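PDB 6FJY: protein CsuE from Acinetobacter baumannii, which forms the adhesive tip subunit of the archaic chaperone-usher Csu pilus and probably attaches the bacterium to surfaces during biofilm formation. Local coordinates for residues T60-L68 and S117-S125. Numbering follows the deposited sequence.
Sequences TNAQTGEKL and SPGVYQADS
Asn61 lies across one face of the Tyr121 ring, its CB 3.7 Å from the ring centroid in a CH-pi contact, while Leu68 CD1 covers the opposite face, offset toward the rim. Held between the two, the ring is the tightly packed part of the contact. With CG anti to the backbone N (chi1 -165°), Asn61 runs on over the ring toward its hydroxyl, its amide plane turned 55° from the ring plane, and Asn61 ND2 gives a weak hydrogen bond to Tyr121 OH. Tyr121 OH in turn donates to Ser117 O at 2.6 Å, closing the start of residues 117-125 back on the strand. Alongside runs the backbone pairing: Thr60 N to Gln122 O and Gln122 N to Thr60 O are both 2.7 Å, an antiparallel hydrogen-bonded pair.

The two ends are polar and more open, with Asp124, Lys67 and Thr64 on the solvent side. At one, Thr60 OG1 sits 2.7 Å from Asp124 OD1 and 3.0 Å from Gln122 O, its single proton able to serve either. Lys67 NZ stays 4.2 Å from Asp124 OD2, too far for a salt bridge. At the other, Ser117 N gives a weak hydrogen bond to Glu66 OE1, and Thr64 OG1 both donates to Glu66 OE2, on its anti lone pair, and accepts from Glu66 N in an ST turn; the first bond ties the exposed turn of residues 62-65 to the Glu66 carboxylate, the second to the Glu66 backbone.

In the Ig-like beta sandwich, strand 119-136 runs between hairpin strand 58-61 and strand 167-184. Tyr121 also packs on Phe59 and Val177, Asp124 OD2 is bonded to Ser58 OG, and Val120 touches Ile229 of the CsuC chaperone chain.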
loop_
_atom_site.group_PDB
_atom_site.type_symbol
_atom_site.label_atom_id
_atom_site.label_comp_id
_atom_site.label_asym_id
_atom_site.label_seq_id
_atom_site.Cartn_x
_atom_site.Cartn_y
_atom_site.Cartn_z
ATOM N N THR D 60 2.258 -17.525 -7.277
ATOM C CA THR D 60 2.135 -18.211 -5.997
ATOM C C THR D 60 2.695 -17.385 -4.851
ATOM O O THR D 60 3.758 -16.766 -4.974
ATOM C CB THR D 60 2.860 -19.548 -6.022
ATOM O OG1 THR D 60 4.102 -19.395 -6.713
ATOM C CG2 THR D 60 2.018 -20.590 -6.714
ATOM N N ASN D 61 1.977 -17.410 -3.729
ATOM C CA ASN D 61 2.501 -16.928 -2.458
ATOM C C ASN D 61 3.353 -18.032 -1.849
ATOM O O ASN D 61 2.860 -19.140 -1.611
ATOM C CB ASN D 61 1.357 -16.545 -1.522
ATOM C CG ASN D 61 1.813 -15.704 -0.343
ATOM O OD1 ASN D 61 2.994 -15.681 0.003
ATOM N ND2 ASN D 61 0.866 -15.008 0.285
ATOM N N ALA D 62 4.628 -17.740 -1.599
ATOM C CA ALA D 62 5.530 -18.791 -1.136
ATOM C C ALA D 62 5.180 -19.306 0.253
ATOM O O ALA D 62 5.706 -20.349 0.658
ATOM C CB ALA D 62 6.978 -18.295 -1.152
ATOM N N GLN D 63 4.303 -18.618 0.983
ATOM C CA GLN D 63 3.967 -18.988 2.353
ATOM C C GLN D 63 2.634 -19.723 2.434
ATOM O O GLN D 63 2.560 -20.837 2.960
ATOM C CB GLN D 63 3.936 -17.732 3.233
ATOM C CG GLN D 63 4.891 -16.643 2.784
ATOM C CD GLN D 63 6.343 -17.014 2.998
ATOM O OE1 GLN D 63 7.144 -17.007 2.061
ATOM N NE2 GLN D 63 6.693 -17.332 4.239
ATOM N N THR D 64 1.571 -19.113 1.921
ATOM C CA THR D 64 0.242 -19.673 2.100
ATOM C C THR D 64 -0.097 -20.741 1.076
ATOM O O THR D 64 -1.046 -21.505 1.288
ATOM C CB THR D 64 -0.802 -18.562 2.028
ATOM O OG1 THR D 64 -0.779 -17.974 0.722
ATOM C CG2 THR D 64 -0.494 -17.497 3.053
ATOM N N GLY D 65 0.645 -20.816 -0.022
ATOM C CA GLY D 65 0.228 -21.638 -1.131
ATOM C C GLY D 65 -0.931 -21.075 -1.915
ATOM O O GLY D 65 -1.379 -21.715 -2.873
ATOM N N GLU D 66 -1.440 -19.907 -1.533
ATOM C CA GLU D 66 -2.462 -19.246 -2.325
ATOM C C GLU D 66 -1.886 -18.823 -3.669
ATOM O O GLU D 66 -0.706 -18.477 -3.783
ATOM C CB GLU D 66 -3.021 -18.029 -1.588
ATOM C CG GLU D 66 -3.766 -18.365 -0.307
ATOM C CD GLU D 66 -4.136 -17.131 0.493
ATOM O OE1 GLU D 66 -5.306 -16.696 0.423
ATOM O OE2 GLU D 66 -3.246 -16.591 1.183
ATOM N N LYS D 67 -2.732 -18.860 -4.694
ATOM C CA LYS D 67 -2.293 -18.635 -6.062
ATOM C C LYS D 67 -3.227 -17.649 -6.737
ATOM O O LYS D 67 -4.444 -17.852 -6.753
ATOM C CB LYS D 67 -2.248 -19.944 -6.865
ATOM C CG LYS D 67 -1.392 -21.039 -6.249
ATOM C CD LYS D 67 -1.184 -22.204 -7.214
ATOM C CE LYS D 67 -0.320 -23.299 -6.592
ATOM N NZ LYS D 67 0.553 -24.012 -7.601
ATOM N N LEU D 68 -2.660 -16.585 -7.283
ATOM C CA LEU D 68 -3.408 -15.680 -8.137
ATOM C C LEU D 68 -3.327 -16.161 -9.579
ATOM O O LEU D 68 -2.380 -16.847 -9.974
ATOM C CB LEU D 68 -2.864 -14.254 -8.041
ATOM C CG LEU D 68 -3.207 -13.416 -6.818
ATOM C CD1 LEU D 68 -2.354 -12.171 -6.830
ATOM C CD2 LEU D 68 -4.689 -13.056 -6.825
ATOM N N SER D 117 -4.797 -13.329 0.289
ATOM C CA SER D 117 -4.156 -12.653 1.406
ATOM C C SER D 117 -3.024 -11.753 0.914
ATOM O O SER D 117 -2.447 -11.997 -0.148
ATOM C CB SER D 117 -3.607 -13.670 2.402
ATOM O OG SER D 117 -2.597 -14.469 1.814
ATOM N N PRO D 118 -2.707 -10.692 1.658
ATOM C CA PRO D 118 -1.559 -9.861 1.287
ATOM C C PRO D 118 -0.266 -10.657 1.382
ATOM O O PRO D 118 -0.116 -11.550 2.218
ATOM C CB PRO D 118 -1.591 -8.719 2.311
ATOM C CG PRO D 118 -2.963 -8.727 2.869
ATOM C CD PRO D 118 -3.421 -10.152 2.826
ATOM N N GLY D 119 0.665 -10.317 0.513
ATOM C CA GLY D 119 1.927 -11.018 0.420
ATOM C C GLY D 119 2.469 -10.898 -0.987
ATOM O O GLY D 119 1.876 -10.261 -1.856
ATOM N N VAL D 120 3.619 -11.526 -1.196
ATOM C CA VAL D 120 4.236 -11.543 -2.517
ATOM C C VAL D 120 3.789 -12.797 -3.252
ATOM O O VAL D 120 3.634 -13.871 -2.659
ATOM C CB VAL D 120 5.767 -11.454 -2.425
ATOM C CG1 VAL D 120 6.340 -12.690 -1.744
ATOM C CG2 VAL D 120 6.354 -11.275 -3.805
ATOM N N TYR D 121 3.544 -12.648 -4.550
ATOM C CA TYR D 121 2.990 -13.710 -5.376
ATOM C C TYR D 121 3.854 -13.830 -6.622
ATOM O O TYR D 121 3.804 -12.966 -7.503
ATOM C CB TYR D 121 1.526 -13.424 -5.714
ATOM C CG TYR D 121 0.595 -13.636 -4.534
ATOM C CD1 TYR D 121 0.572 -12.746 -3.470
ATOM C CD2 TYR D 121 -0.256 -14.728 -4.486
ATOM C CE1 TYR D 121 -0.266 -12.942 -2.386
ATOM C CE2 TYR D 121 -1.101 -14.929 -3.408
ATOM C CZ TYR D 121 -1.101 -14.031 -2.358
ATOM O OH TYR D 121 -1.943 -14.230 -1.284
ATOM N N GLN D 122 4.655 -14.893 -6.684
ATOM C CA GLN D 122 5.666 -15.062 -7.718
ATOM C C GLN D 122 5.129 -15.966 -8.816
ATOM O O GLN D 122 4.599 -17.044 -8.531
ATOM C CB GLN D 122 6.942 -15.660 -7.131
ATOM C CG GLN D 122 8.128 -15.620 -8.077
ATOM C CD GLN D 122 8.610 -14.205 -8.330
ATOM O OE1 GLN D 122 9.046 -13.870 -9.432
ATOM N NE2 GLN D 122 8.538 -13.364 -7.301
ATOM N N ALA D 123 5.259 -15.526 -10.066
ATOM C CA ALA D 123 4.855 -16.364 -11.184
ATOM C C ALA D 123 5.596 -17.695 -11.122
ATOM O O ALA D 123 6.741 -17.771 -10.675
ATOM C CB ALA D 123 5.127 -15.657 -12.515
ATOM N N ASP D 124 4.912 -18.757 -11.532
ATOM C CA ASP D 124 5.443 -20.097 -11.329
ATOM C C ASP D 124 6.528 -20.433 -12.341
ATOM O O ASP D 124 7.397 -21.262 -12.060
ATOM C CB ASP D 124 4.305 -21.114 -11.384
ATOM C CG ASP D 124 3.344 -20.958 -10.224
ATOM O OD1 ASP D 124 3.797 -20.514 -9.154
ATOM O OD2 ASP D 124 2.148 -21.267 -10.382
ATOM N N SER D 125 6.488 -19.797 -13.508
ATOM C CA SER D 125 7.512 -19.903 -14.522
ATOM C C SER D 125 7.862 -18.512 -15.025
ATOM O O SER D 125 6.987 -17.644 -15.135
ATOM C CB SER D 125 7.053 -20.769 -15.698
ATOM O OG SER D 125 8.111 -20.945 -16.624
#